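Local coordinates for uncharacterized protein (Cytophaga hutchinsonii, PDB 3OMT), which is of unknown function but, as a helix-turn-helix protein of the Xre family, is probably the DNA-binding antitoxin of a toxin-antitoxin system, at residues 42-45 / 46-49. Numbering follows the deposited sequence.
Sequences CTND and VQPS
Three N-H groups grip OD1 of Asn-44: the side-chain amide of Gln-47 and the backbone nitrogens of Phe-10 and Asn-11. The Gln-47 bond measures 3.0 Å from NE2 to OD1 and is fairly straight at the hydrogen, 155°. The nitrogen lies tilted 24° from the carbonyl plane of Asn-44. The two amide planes are turned 34° against each other. Gln-47 reaches back over the turn because its chain folds at chi2. A second link runs through a water, which donates to Asn-44 O (3.0 Å) and accepts from Gln-47 NE2 (3.1 Å). With OE1 of Gln-47 taken by Asn-11 ND2, both ends of this amide are held, which should fix its flip. Thr-43 OG1 to Asp-45 OD2, 2.6 Å, is a hydrogen bond met on the anti side and somewhat out of the carboxylate plane; Ser-39 O competes for the same hydroxyl proton. Asn-44 has positive phi and is the C-prime residue of a Schellman motif ending helix 35-42, with Asp-45 N bonded to Lys-40 O and Asn-44 N to Trp-41 O. The loop then runs to Ser-49, at the N-cap position of helix 50-60: a Schellman-capped interhelical connection within the helix-turn-helix domain, tied to the chain's N-terminal segment.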
ATOM      1  N   CYS A  42       9.314  -5.677  -8.335  1.00 10.37           N
ATOM      2  CA  CYS A  42      10.312  -4.663  -8.633  1.00 11.50           C
ATOM      3  C   CYS A  42      10.081  -3.982  -9.984  1.00 10.79           C
ATOM      4  O   CYS A  42      10.345  -2.779 -10.141  1.00 11.64           O
ATOM      5  CB  CYS A  42      11.722  -5.277  -8.569  1.00 12.82           C
ATOM      6  SG  CYS A  42      12.210  -5.614  -6.863  1.00 19.31           S
ATOM      7  N   THR A  43       9.525  -4.715 -10.936  1.00 10.52           N
ATOM      8  CA  THR A  43       9.191  -4.126 -12.228  1.00 10.40           C
ATOM      9  C   THR A  43       7.784  -3.503 -12.298  1.00  9.85           C
ATOM     10  O   THR A  43       7.339  -3.052 -13.379  1.00 11.58           O
ATOM     11  CB  THR A  43       9.375  -5.124 -13.371  1.00 11.00           C
ATOM     12  OG1 THR A  43       8.592  -6.281 -13.112  1.00 12.96           O
ATOM     13  CG2 THR A  43      10.824  -5.546 -13.501  1.00 12.80           C
ATOM     14  N   ASN A  44       7.079  -3.455 -11.171  1.00  8.86           N
ATOM     15  CA  ASN A  44       5.735  -2.922 -11.095  1.00  8.76           C
ATOM     16  C   ASN A  44       4.761  -3.668 -11.991  1.00 10.13           C
ATOM     17  O   ASN A  44       3.743  -3.120 -12.418  1.00 11.29           O
ATOM     18  CB  ASN A  44       5.711  -1.394 -11.368  1.00  9.06           C
ATOM     19  CG  ASN A  44       5.916  -0.585 -10.101  1.00  8.65           C
ATOM     20  OD1 ASN A  44       4.972  -0.412  -9.329  1.00  7.90           O
ATOM     21  ND2 ASN A  44       7.174  -0.125  -9.857  1.00  9.38           N
ATOM     22  N   ASP A  45       5.065  -4.946 -12.222  1.00 10.32           N
ATOM     23  CA  ASP A  45       4.119  -5.818 -12.931  1.00 11.75           C
ATOM     24  C   ASP A  45       3.048  -6.406 -12.056  1.00 12.70           C
ATOM     25  O   ASP A  45       1.909  -6.562 -12.504  1.00 15.02           O
ATOM     26  CB  ASP A  45       4.893  -6.868 -13.663  1.00 12.56           C
ATOM     27  CG  ASP A  45       5.611  -6.295 -14.884  1.00 15.85           C
ATOM     28  OD1 ASP A  45       4.924  -5.771 -15.792  1.00 22.74           O
ATOM     29  OD2 ASP A  45       6.839  -6.390 -14.980  1.00 19.16           O
ATOM     30  N   VAL A  46       3.398  -6.755 -10.817  1.00 12.30           N
ATOM     31  CA  VAL A  46       2.453  -7.278  -9.854  1.00 12.94           C
ATOM     32  C   VAL A  46       2.765  -6.528  -8.560  1.00 11.96           C
ATOM     33  O   VAL A  46       3.943  -6.350  -8.196  1.00 14.45           O
ATOM     34  CB  VAL A  46       2.651  -8.787  -9.607  1.00 13.86           C
ATOM     35  CG1 VAL A  46       1.701  -9.289  -8.458  1.00 17.64           C
ATOM     36  CG2 VAL A  46       2.389  -9.559 -10.875  1.00 14.82           C
ATOM     37  N   GLN A  47       1.736  -6.072  -7.870  1.00  9.33           N
ATOM     38  CA  GLN A  47       1.938  -5.360  -6.629  1.00  9.17           C
ATOM     39  C   GLN A  47       1.817  -6.302  -5.442  1.00  9.94           C
ATOM     40  O   GLN A  47       0.928  -7.168  -5.397  1.00 11.30           O
ATOM     41  CB  GLN A  47       0.943  -4.194  -6.442  1.00  9.47           C
ATOM     42  CG  GLN A  47       0.949  -3.216  -7.595  1.00  9.82           C
ATOM     43  CD  GLN A  47       2.335  -2.602  -7.761  1.00  9.65           C
ATOM     44  OE1 GLN A  47       3.028  -2.379  -6.775  1.00  9.71           O
ATOM     45  NE2 GLN A  47       2.737  -2.338  -9.001  1.00  8.95           N
ATOM     46  N   PRO A  48       2.679  -6.118  -4.454  1.00  9.03           N
ATOM     47  CA  PRO A  48       2.485  -6.854  -3.198  1.00 10.03           C
ATOM     48  C   PRO A  48       1.229  -6.379  -2.482  1.00  9.80           C
ATOM     49  O   PRO A  48       0.806  -5.264  -2.698  1.00  8.64           O
ATOM     50  CB  PRO A  48       3.722  -6.489  -2.375  1.00 11.58           C
ATOM     51  CG  PRO A  48       4.296  -5.343  -3.034  1.00 12.47           C
ATOM     52  CD  PRO A  48       3.734  -5.102  -4.363  1.00 10.41           C
ATOM     53  N   SER A  49       0.640  -7.248  -1.645  1.00 10.23           N
ATOM     54  CA  SER A  49      -0.401  -6.822  -0.738  1.00  9.28           C
ATOM     55  C   SER A  49       0.126  -5.803   0.272  1.00  9.42           C
ATOM     56  O   SER A  49       1.319  -5.693   0.520  1.00  9.04           O
ATOM     57  CB  SER A  49      -0.950  -8.000   0.060  1.00 10.49           C
ATOM     58  OG  SER A  49       0.020  -8.545   0.932  1.00 10.45           O
TER
HETATM   59  O   HOH W   1       0.963  -3.307 -11.300  1.00 19.10           O